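Local structure of mannosylglycerate hydrolase MGH1-like glycoside hydrolase domain-containing protein (Thermus thermophilus HB8, 4WVA) at residues Trp32-Leu41 and Thr102-Tyr113; Phe59-Leu69 and Lys134-Leu142. The protein hydrolyses mannosylglycerate, an osmotic-stress solute of thermophiles, to mannose and glycerate, and can also split glucosylglycerate into glucose and glycerate. All coordinates share one frame; numbering follows the deposited sequence. Where two conformers were deposited one is given.

Contact 1: residues Trp32-Leu41 and Thr102-Tyr113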
loop_
_atom_site.group_PDB
_atom_site.type_symbol
_atom_site.label_atom_id
_atom_site.label_comp_id
_atom_site.label_asym_id
_atom_site.label_seq_id
_atom_site.Cartn_x
_atom_site.Cartn_y
_atom_site.Cartn_z
ATOM N N TRP A 32 7.767 -33.855 1.508
ATOM C CA TRP A 32 8.386 -32.530 1.381
ATOM C C TRP A 32 7.364 -31.431 1.718
ATOM O O TRP A 32 6.181 -31.572 1.448
ATOM C CB TRP A 32 8.877 -32.312 -0.053
ATOM C CG TRP A 32 10.324 -32.590 -0.281
ATOM C CD1 TRP A 32 11.311 -31.663 -0.403
ATOM C CD2 TRP A 32 10.964 -33.865 -0.424
ATOM N NE1 TRP A 32 12.509 -32.260 -0.636
ATOM C CE2 TRP A 32 12.333 -33.615 -0.652
ATOM C CE3 TRP A 32 10.519 -35.188 -0.375
ATOM C CZ2 TRP A 32 13.256 -34.630 -0.819
ATOM C CZ3 TRP A 32 11.451 -36.206 -0.557
ATOM C CH2 TRP A 32 12.790 -35.922 -0.763
ATOM N N LEU A 33 7.851 -30.347 2.305
ATOM C CA LEU A 33 7.025 -29.262 2.831
ATOM C C LEU A 33 6.244 -28.534 1.739
ATOM O O LEU A 33 4.996 -28.582 1.743
ATOM C CB LEU A 33 7.911 -28.286 3.611
ATOM C CG LEU A 33 7.275 -27.207 4.491
ATOM C CD1 LEU A 33 8.388 -26.537 5.298
ATOM C CD2 LEU A 33 6.473 -26.183 3.697
ATOM N N TRP A 34 6.904 -27.819 0.828
ATOM C CA TRP A 34 6.072 -27.041 -0.113
ATOM C C TRP A 34 5.355 -27.954 -1.108
ATOM O O TRP A 34 4.233 -27.651 -1.492
ATOM C CB TRP A 34 6.740 -25.794 -0.759
ATOM C CG TRP A 34 7.734 -25.980 -1.868
ATOM C CD1 TRP A 34 8.568 -27.054 -2.112
ATOM C CD2 TRP A 34 8.063 -24.990 -2.862
ATOM N NE1 TRP A 34 9.365 -26.781 -3.199
ATOM C CE2 TRP A 34 9.061 -25.527 -3.675
ATOM C CE3 TRP A 34 7.591 -23.686 -3.129
ATOM C CZ2 TRP A 34 9.597 -24.819 -4.754
ATOM C CZ3 TRP A 34 8.123 -22.986 -4.201
ATOM C CH2 TRP A 34 9.116 -23.550 -4.993
ATOM N N ASP A 35 5.922 -29.128 -1.400
ATOM C CA ASP A 35 5.231 -30.076 -2.260
ATOM C C ASP A 35 3.899 -30.462 -1.651
ATOM O O ASP A 35 2.886 -30.480 -2.345
ATOM C CB ASP A 35 6.056 -31.348 -2.499
ATOM C CG ASP A 35 7.355 -31.088 -3.213
ATOM O OD1 ASP A 35 8.219 -30.360 -2.651
ATOM O OD2 ASP A 35 7.538 -31.636 -4.320
ATOM N N SER A 36 3.888 -30.806 -0.362
ATOM C CA SER A 36 2.650 -31.271 0.260
ATOM C C SER A 36 1.584 -30.191 0.190
ATOM O O SER A 36 0.412 -30.489 0.035
ATOM C CB SER A 36 2.876 -31.746 1.698
ATOM O OG SER A 36 3.267 -33.111 1.715
ATOM N N ALA A 37 1.997 -28.926 0.276
ATOM C CA ALA A 37 1.045 -27.838 0.268
ATOM C C ALA A 37 0.373 -27.779 -1.100
ATOM O O ALA A 37 -0.850 -27.722 -1.176
ATOM C CB ALA A 37 1.719 -26.525 0.600
ATOM N N PHE A 38 1.159 -27.812 -2.171
ATOM C CA PHE A 38 0.559 -27.793 -3.531
ATOM C C PHE A 38 -0.265 -29.061 -3.757
ATOM O O PHE A 38 -1.329 -29.008 -4.365
ATOM C CB PHE A 38 1.593 -27.645 -4.649
ATOM C CG PHE A 38 2.362 -26.357 -4.602
ATOM C CD1 PHE A 38 1.737 -25.141 -4.878
ATOM C CD2 PHE A 38 3.711 -26.346 -4.278
ATOM C CE1 PHE A 38 2.444 -23.959 -4.827
ATOM C CE2 PHE A 38 4.419 -25.154 -4.217
ATOM C CZ PHE A 38 3.782 -23.953 -4.497
ATOM N N ILE A 39 0.250 -30.205 -3.316
ATOM C CA ILE A 39 -0.433 -31.479 -3.529
ATOM C C ILE A 39 -1.806 -31.501 -2.878
ATOM O O ILE A 39 -2.748 -32.014 -3.467
ATOM C CB ILE A 39 0.450 -32.664 -3.074
ATOM C CG1 ILE A 39 1.675 -32.787 -3.986
ATOM C CG2 ILE A 39 -0.357 -33.960 -2.969
ATOM C CD1 ILE A 39 2.793 -33.619 -3.377
ATOM N N ALA A 40 -1.925 -30.941 -1.671
ATOM C CA ALA A 40 -3.219 -30.838 -0.990
ATOM C C ALA A 40 -4.298 -30.171 -1.841
ATOM O O ALA A 40 -5.458 -30.579 -1.809
ATOM C CB ALA A 40 -3.061 -30.137 0.363
ATOM N N LEU A 41 -3.925 -29.163 -2.633
ATOM C CA LEU A 41 -4.875 -28.536 -3.565
ATOM C C LEU A 41 -5.408 -29.529 -4.592
ATOM O O LEU A 41 -6.601 -29.489 -4.946
ATOM C CB LEU A 41 -4.231 -27.338 -4.265
ATOM C CG LEU A 41 -3.877 -26.145 -3.366
ATOM C CD1 LEU A 41 -3.093 -25.073 -4.127
ATOM C CD2 LEU A 41 -5.131 -25.561 -2.732
ATOM N N THR A 102 14.338 -25.487 6.338
ATOM C CA THR A 102 12.932 -25.296 6.001
ATOM C C THR A 102 12.719 -25.118 4.486
ATOM O O THR A 102 13.593 -25.447 3.687
ATOM C CB THR A 102 12.338 -24.151 6.855
ATOM O OG1 THR A 102 10.903 -24.156 6.783
ATOM C CG2 THR A 102 12.897 -22.789 6.489
ATOM N N GLN A 103 11.530 -24.652 4.099
ATOM C CA GLN A 103 11.196 -24.468 2.672
ATOM C C GLN A 103 10.131 -23.379 2.584
ATOM O O GLN A 103 9.602 -22.959 3.601
ATOM C CB GLN A 103 10.678 -25.765 2.042
ATOM C CG GLN A 103 11.620 -26.359 1.005
ATOM C CD GLN A 103 11.009 -27.528 0.237
ATOM O OE1 GLN A 103 9.899 -28.010 0.545
ATOM N NE2 GLN A 103 11.723 -27.988 -0.766
ATOM N N PRO A 104 9.798 -22.931 1.361
ATOM C CA PRO A 104 8.881 -21.788 1.303
ATOM C C PRO A 104 7.520 -22.072 1.954
ATOM O O PRO A 104 6.887 -23.097 1.659
ATOM C CB PRO A 104 8.740 -21.536 -0.206
ATOM C CG PRO A 104 10.026 -22.056 -0.770
ATOM C CD PRO A 104 10.291 -23.292 0.023
ATOM N N PRO A 105 7.062 -21.159 2.827
ATOM C CA PRO A 105 5.936 -21.442 3.711
ATOM C C PRO A 105 4.599 -21.162 3.030
ATOM O O PRO A 105 3.867 -20.283 3.440
ATOM C CB PRO A 105 6.195 -20.516 4.889
ATOM C CG PRO A 105 6.912 -19.356 4.307
ATOM C CD PRO A 105 7.797 -19.938 3.244
ATOM N N VAL A 106 4.306 -21.909 1.968
ATOM C CA VAL A 106 3.053 -21.717 1.242
ATOM C C VAL A 106 1.866 -22.332 2.003
ATOM O O VAL A 106 0.707 -22.107 1.656
ATOM C CB VAL A 106 3.182 -22.255 -0.191
ATOM C CG1 VAL A 106 3.160 -23.742 -0.191
ATOM C CG2 VAL A 106 2.055 -21.744 -1.087
ATOM N N VAL A 107 2.130 -23.047 3.097
ATOM C CA VAL A 107 1.080 -23.864 3.706
ATOM C C VAL A 107 -0.120 -23.051 4.236
ATOM O O VAL A 107 -1.261 -23.488 4.081
ATOM C CB VAL A 107 1.639 -24.864 4.757
ATOM C CG1 VAL A 107 2.328 -24.154 5.916
ATOM C CG2 VAL A 107 0.544 -25.812 5.215
ATOM N N ALA A 108 0.096 -21.867 4.806
ATOM C CA ALA A 108 -1.069 -21.127 5.362
ATOM C C ALA A 108 -2.066 -20.723 4.290
ATOM O O ALA A 108 -3.271 -20.665 4.522
ATOM C CB ALA A 108 -0.622 -19.905 6.145
ATOM N N THR A 109 -1.542 -20.409 3.117
ATOM C CA THR A 109 -2.374 -20.061 1.964
ATOM C C THR A 109 -3.266 -21.239 1.573
ATOM O O THR A 109 -4.465 -21.071 1.304
ATOM C CB THR A 109 -1.460 -19.618 0.823
ATOM O OG1 THR A 109 -0.830 -18.403 1.209
ATOM C CG2 THR A 109 -2.238 -19.391 -0.490
ATOM N N VAL A 110 -2.685 -22.431 1.578
ATOM C CA VAL A 110 -3.439 -23.632 1.255
ATOM C C VAL A 110 -4.447 -23.932 2.363
ATOM O O VAL A 110 -5.592 -24.267 2.086
ATOM C CB VAL A 110 -2.517 -24.826 0.930
ATOM C CG1 VAL A 110 -3.335 -26.095 0.761
ATOM C CG2 VAL A 110 -1.687 -24.545 -0.312
ATOM N N VAL A 111 -4.034 -23.786 3.618
ATOM C CA VAL A 111 -4.951 -24.021 4.732
ATOM C C VAL A 111 -6.164 -23.064 4.676
ATOM O O VAL A 111 -7.307 -23.482 4.920
ATOM C CB VAL A 111 -4.229 -23.975 6.090
ATOM C CG1 VAL A 111 -5.237 -23.993 7.218
ATOM C CG2 VAL A 111 -3.261 -25.158 6.235
ATOM N N ARG A 112 -5.937 -21.797 4.345
ATOM C CA ARG A 112 -7.051 -20.848 4.231
ATOM C C ARG A 112 -8.041 -21.333 3.160
ATOM O O ARG A 112 -9.259 -21.302 3.344
ATOM C CB ARG A 112 -6.566 -19.440 3.899
ATOM C CG ARG A 112 -7.734 -18.480 3.719
ATOM C CD ARG A 112 -7.288 -17.082 3.334
ATOM N NE ARG A 112 -8.450 -16.206 3.160
ATOM C CZ ARG A 112 -8.383 -14.916 2.823
ATOM N NH1 ARG A 112 -7.224 -14.325 2.611
ATOM N NH2 ARG A 112 -9.504 -14.211 2.685
ATOM N N TYR A 113 -7.520 -21.771 2.031
ATOM C CA TYR A 113 -8.366 -22.274 0.960
ATOM C C TYR A 113 -9.162 -23.508 1.397
ATOM O O TYR A 113 -10.388 -23.577 1.196
ATOM C CB TYR A 113 -7.560 -22.626 -0.294
ATOM C CG TYR A 113 -8.464 -23.065 -1.398
ATOM C CD1 TYR A 113 -9.102 -22.125 -2.194
ATOM C CD2 TYR A 113 -8.750 -24.413 -1.597
ATOM C CE1 TYR A 113 -9.965 -22.518 -3.181
ATOM C CE2 TYR A 113 -9.631 -24.808 -2.575
ATOM C CZ TYR A 113 -10.219 -23.856 -3.367
ATOM O OH TYR A 113 -11.089 -24.252 -4.356
#
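The side chain of Gln103 runs up to the first turn of helix 33-41, where its OE1 takes the backbone N-H of Trp34 at 3.0 Å in a nearly straight bond. An amide oxygen suits this place because the first N-H groups of a helix have no helical carbonyl one turn earlier to bind. NE2 of the same amide meets the Trp32 ring at the edge, near CD1, while the Trp34 ring is turned 64° from the amide plane. With its CG between the backbone N and the carbonyl carbon (chi1 76°), Trp34 lays its ring over Pro104, whose CG makes a CH-pi contact 4.1 Å from the centroid of the six-membered ring. The opposite face of that indole carries Phe38 CE2. Trp32 to Asp35 and Gln103 probably bind the substrate in this (alpha/alpha)6-barrel of family GH63. Further along, helices 33-41 and 107-113 run nearly parallel, 20° apart with axes 9.1 Å distant. Small Ala37 permits this approach: its CB lies only 3.2 Å from Val106 CG1, and Val110 CG2 rests on its carbonyl oxygen. Leu41 CD2 then packs against Val110 CG1 and Tyr113 CD2.

Contact 2: residues Phe59-Leu69 and Lys134-Leu142; sequences FDYGQGPDGML and KLLAFHRWL
This is a loop-on-helix contact: the end of helix 48-62 and the turn that follows it lie along one side of helix 121-146, on a partly buried side of the fold, joined by one direct hydrogen bond, waters and aromatic packing. Gln63, the first residue to leave the helix, is central. Its chain is extended, with CG anti to the backbone N (chi1 -170°), and this carries the amide to the facing helix, where NE2 gives one hydrogen to Lys134 O at 2.9 Å and the other to Gly67 O at 3.0 Å. Both acceptors lie close to the amide plane, which fixes the rotation of the group. Lys134 O also accepts from Phe138 N, and the two donors reach it from opposite faces of its plane. A water joins Gln63 OE1 to Lys134 NZ, and another links the carbonyls of Asp66 and Ala137. At the end of the type I turn from Gly64, Gly67 lies close against the helix, its CA 3.7 Å from Ala137 O; this place and its positive phi (98°) suit a residue without a side chain. Asp66 OD1 accepts from Met68 N in an Asx turn, and Met68 then lies along the Trp141 ring, its CG in a CH-pi contact 3.3 Å from the centroid of the six-membered ring and its sulfur obliquely placed in a Met-aromatic contact. Leu69 CB makes a second CH-pi contact over the centre of the Phe138 ring, with Leu142 CD1 on the other face. Phe59 runs antiparallel to the Lys134 chain, its CD1 3.6 Å from Lys134 CB, and brings CZ to Leu135 CD2. Beyond these residues, Leu135 packs on Ala108 and Val111 of helix 107-117, Leu135 and His139 touch helix 235-254, and Leu136 rests on helix 260-275.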
loop_
_atom_site.group_PDB
_atom_site.type_symbol
_atom_site.label_atom_id
_atom_site.label_comp_id
_atom_site.label_asym_id
_atom_site.label_seq_id
_atom_site.Cartn_x
_atom_site.Cartn_y
_atom_site.Cartn_z
ATOM N N PHE A 59 2.573 -31.416 9.716
ATOM C CA PHE A 59 2.791 -30.774 11.016
ATOM C C PHE A 59 2.983 -31.778 12.135
ATOM O O PHE A 59 3.897 -31.642 12.974
ATOM C CB PHE A 59 1.658 -29.809 11.351
ATOM C CG PHE A 59 1.805 -28.480 10.682
ATOM C CD1 PHE A 59 2.565 -27.483 11.263
ATOM C CD2 PHE A 59 1.227 -28.242 9.450
ATOM C CE1 PHE A 59 2.722 -26.258 10.647
ATOM C CE2 PHE A 59 1.372 -27.021 8.835
ATOM C CZ PHE A 59 2.134 -26.034 9.422
ATOM N N ASP A 60 2.130 -32.797 12.158
ATOM C CA ASP A 60 2.158 -33.771 13.271
ATOM C C ASP A 60 3.483 -34.529 13.361
ATOM O O ASP A 60 4.005 -34.750 14.468
ATOM C CB ASP A 60 1.004 -34.766 13.136
ATOM C CG ASP A 60 -0.317 -34.199 13.578
ATOM O OD1 ASP A 60 -0.332 -33.185 14.282
ATOM O OD2 ASP A 60 -1.354 -34.794 13.230
ATOM N N TYR A 61 4.034 -34.909 12.216
ATOM C CA TYR A 61 5.300 -35.650 12.188
ATOM C C TYR A 61 6.532 -34.820 11.868
ATOM O O TYR A 61 7.656 -35.282 12.077
ATOM C CB TYR A 61 5.186 -36.836 11.228
ATOM C CG TYR A 61 4.135 -37.791 11.688
ATOM C CD1 TYR A 61 4.399 -38.689 12.717
ATOM C CD2 TYR A 61 2.859 -37.773 11.135
ATOM C CE1 TYR A 61 3.425 -39.555 13.172
ATOM C CE2 TYR A 61 1.870 -38.622 11.586
ATOM C CZ TYR A 61 2.166 -39.521 12.601
ATOM O OH TYR A 61 1.198 -40.386 13.057
ATOM N N GLY A 62 6.338 -33.603 11.365
ATOM C CA GLY A 62 7.458 -32.742 10.986
ATOM C C GLY A 62 7.806 -31.642 11.967
ATOM O O GLY A 62 8.977 -31.347 12.177
ATOM N N GLN A 63 6.812 -31.001 12.576
ATOM C CA GLN A 63 7.102 -29.757 13.289
ATOM C C GLN A 63 7.892 -30.017 14.559
ATOM O O GLN A 63 7.505 -30.842 15.370
ATOM C CB GLN A 63 5.841 -28.968 13.606
ATOM C CG GLN A 63 6.104 -27.572 14.125
ATOM C CD GLN A 63 4.840 -26.752 14.204
ATOM O OE1 GLN A 63 3.769 -27.258 14.555
ATOM N NE2 GLN A 63 4.958 -25.472 13.888
ATOM N N GLY A 64 8.998 -29.296 14.681
ATOM C CA GLY A 64 9.887 -29.393 15.848
ATOM C C GLY A 64 9.344 -28.631 17.035
ATOM O O GLY A 64 8.367 -27.859 16.941
ATOM N N PRO A 65 9.974 -28.837 18.191
ATOM C CA PRO A 65 9.477 -28.236 19.413
ATOM C C PRO A 65 9.529 -26.714 19.449
ATOM O O PRO A 65 8.765 -26.101 20.188
ATOM C CB PRO A 65 10.381 -28.833 20.501
ATOM C CG PRO A 65 11.558 -29.393 19.792
ATOM C CD PRO A 65 11.104 -29.755 18.413
ATOM N N ASP A 66 10.411 -26.113 18.660
ATOM C CA ASP A 66 10.504 -24.659 18.593
ATOM C C ASP A 66 9.625 -24.048 17.490
ATOM O O ASP A 66 9.688 -22.850 17.260
ATOM C CB ASP A 66 11.964 -24.229 18.404
ATOM C CG ASP A 66 12.590 -24.780 17.120
ATOM O OD1 ASP A 66 11.938 -25.576 16.392
ATOM O OD2 ASP A 66 13.757 -24.420 16.848
ATOM N N GLY A 67 8.817 -24.876 16.825
ATOM C CA GLY A 67 7.913 -24.403 15.769
ATOM C C GLY A 67 8.453 -24.591 14.362
ATOM O O GLY A 67 7.706 -24.443 13.381
ATOM N N MET A 68 9.730 -24.928 14.227
ATOM C CA MET A 68 10.305 -25.077 12.903
ATOM C C MET A 68 9.614 -26.197 12.138
ATOM O O MET A 68 9.437 -27.293 12.667
ATOM C CB MET A 68 11.794 -25.388 12.962
ATOM C CG MET A 68 12.415 -25.286 11.586
ATOM S SD MET A 68 14.081 -25.923 11.478
ATOM C CE MET A 68 13.655 -27.666 11.487
ATOM N N LEU A 69 9.220 -25.912 10.897
ATOM C CA LEU A 69 8.708 -26.942 9.999
ATOM C C LEU A 69 9.815 -27.277 9.009
ATOM O O LEU A 69 10.264 -26.413 8.267
ATOM C CB LEU A 69 7.453 -26.449 9.285
ATOM C CG LEU A 69 6.623 -27.532 8.594
ATOM C CD1 LEU A 69 6.001 -28.484 9.588
ATOM C CD2 LEU A 69 5.537 -26.872 7.767
ATOM N N LYS A 134 -0.248 -24.177 15.117
ATOM C CA LYS A 134 0.932 -24.787 14.518
ATOM C C LYS A 134 1.532 -23.924 13.397
ATOM O O LYS A 134 2.741 -23.725 13.337
ATOM C CB LYS A 134 0.582 -26.189 14.008
ATOM C CG LYS A 134 0.082 -27.104 15.117
ATOM C CD LYS A 134 -0.104 -28.527 14.636
ATOM C CE LYS A 134 -0.666 -29.419 15.730
ATOM N NZ LYS A 134 0.278 -29.529 16.873
ATOM N N LEU A 135 0.678 -23.421 12.503
ATOM C CA LEU A 135 1.105 -22.454 11.499
ATOM C C LEU A 135 1.734 -21.216 12.150
ATOM O O LEU A 135 2.797 -20.737 11.744
ATOM C CB LEU A 135 -0.105 -22.001 10.672
ATOM C CG LEU A 135 -0.656 -23.004 9.664
ATOM C CD1 LEU A 135 -2.063 -22.650 9.237
ATOM C CD2 LEU A 135 0.264 -23.015 8.450
ATOM N N LEU A 136 1.058 -20.697 13.161
ATOM C CA LEU A 136 1.517 -19.499 13.847
ATOM C C LEU A 136 2.910 -19.738 14.450
ATOM O O LEU A 136 3.782 -18.875 14.383
ATOM C CB LEU A 136 0.506 -19.107 14.924
ATOM C CG LEU A 136 0.738 -17.811 15.682
ATOM C CD1 LEU A 136 0.590 -16.613 14.765
ATOM C CD2 LEU A 136 -0.238 -17.726 16.843
ATOM N N ALA A 137 3.114 -20.919 15.029
ATOM C CA ALA A 137 4.403 -21.257 15.635
ATOM C C ALA A 137 5.507 -21.376 14.592
ATOM O O ALA A 137 6.657 -21.021 14.848
ATOM C CB ALA A 137 4.288 -22.541 16.450
ATOM N N PHE A 138 5.164 -21.869 13.398
ATOM C CA PHE A 138 6.110 -21.946 12.308
ATOM C C PHE A 138 6.511 -20.533 11.834
ATOM O O PHE A 138 7.695 -20.234 11.671
ATOM C CB PHE A 138 5.520 -22.792 11.160
ATOM C CG PHE A 138 6.361 -22.848 9.907
ATOM C CD1 PHE A 138 7.756 -22.831 9.944
ATOM C CD2 PHE A 138 5.744 -22.967 8.666
ATOM C CE1 PHE A 138 8.512 -22.904 8.800
ATOM C CE2 PHE A 138 6.496 -23.056 7.514
ATOM C CZ PHE A 138 7.878 -23.020 7.572
ATOM N N HIS A 139 5.523 -19.668 11.618
ATOM C CA HIS A 139 5.814 -18.310 11.192
ATOM C C HIS A 139 6.648 -17.602 12.273
ATOM O O HIS A 139 7.624 -16.920 11.973
ATOM C CB HIS A 139 4.527 -17.550 10.914
ATOM C CG HIS A 139 3.879 -17.874 9.597
ATOM N ND1 HIS A 139 3.677 -19.161 9.127
ATOM C CD2 HIS A 139 3.362 -17.052 8.663
ATOM C CE1 HIS A 139 3.067 -19.102 7.949
ATOM N NE2 HIS A 139 2.843 -17.835 7.661
ATOM N N ARG A 140 6.286 -17.800 13.530
ATOM C CA ARG A 140 7.049 -17.203 14.620
ATOM C C ARG A 140 8.512 -17.651 14.622
ATOM O O ARG A 140 9.408 -16.839 14.827
ATOM C CB ARG A 140 6.388 -17.518 15.949
ATOM C CG ARG A 140 7.059 -16.839 17.116
ATOM C CD ARG A 140 6.351 -17.218 18.386
ATOM N NE ARG A 140 4.964 -16.754 18.399
ATOM C CZ ARG A 140 3.890 -17.515 18.524
ATOM N NH1 ARG A 140 3.982 -18.842 18.649
ATOM N NH2 ARG A 140 2.697 -16.930 18.556
ATOM N N TRP A 141 8.743 -18.955 14.415
ATOM C CA TRP A 141 10.082 -19.494 14.298
ATOM C C TRP A 141 10.858 -18.821 13.170
ATOM O O TRP A 141 12.032 -18.487 13.324
ATOM C CB TRP A 141 10.043 -21.032 14.110
ATOM C CG TRP A 141 11.400 -21.583 13.964
ATOM C CD1 TRP A 141 12.237 -21.952 14.979
ATOM C CD2 TRP A 141 12.135 -21.759 12.754
ATOM N NE1 TRP A 141 13.443 -22.348 14.477
ATOM C CE2 TRP A 141 13.413 -22.242 13.114
ATOM C CE3 TRP A 141 11.844 -21.559 11.399
ATOM C CZ2 TRP A 141 14.389 -22.537 12.171
ATOM C CZ3 TRP A 141 12.821 -21.848 10.467
ATOM C CH2 TRP A 141 14.072 -22.328 10.858
ATOM N N LEU A 142 10.220 -18.649 12.015
ATOM C CA LEU A 142 10.889 -18.023 10.903
ATOM C C LEU A 142 11.469 -16.657 11.283
ATOM O O LEU A 142 12.633 -16.403 11.029
ATOM C CB LEU A 142 9.951 -17.906 9.683
ATOM C CG LEU A 142 9.616 -19.191 8.941
ATOM C CD1 LEU A 142 8.474 -18.936 7.964
ATOM C CD2 LEU A 142 10.817 -19.744 8.192
HETATM O O HOH W 1 1.016 -32.750 16.708
HETATM O O HOH W 2 3.152 -29.325 16.157
HETATM O O HOH W 3 7.734 -20.768 17.371
#

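Overall arrangement
Contacts 1 and 2 are neighbours, their centres about 13 Å apart, and their segments alternate along the chain: helix 33-43 is followed by helix 48-62, and helix 107-117 by helix 121-146. They meet directly where Thr102 OG1 lies 2.8 Å from Leu69 O, a probable hydrogen bond, and 3.3 Å from Phe138 CZ. Contact 1 is the deeper, about 8 Å from the chain centre against about 16 Å for contact 2. It holds the probable substrate-binding residues, and a Tris molecule, probably from the crystallisation liquor, lies about 3 Å from the Asp35 side chain between nearest atoms. Contact 2 lies beside it, Leu69 coming within about 4 Å of Leu33 between nearest side-chain atoms.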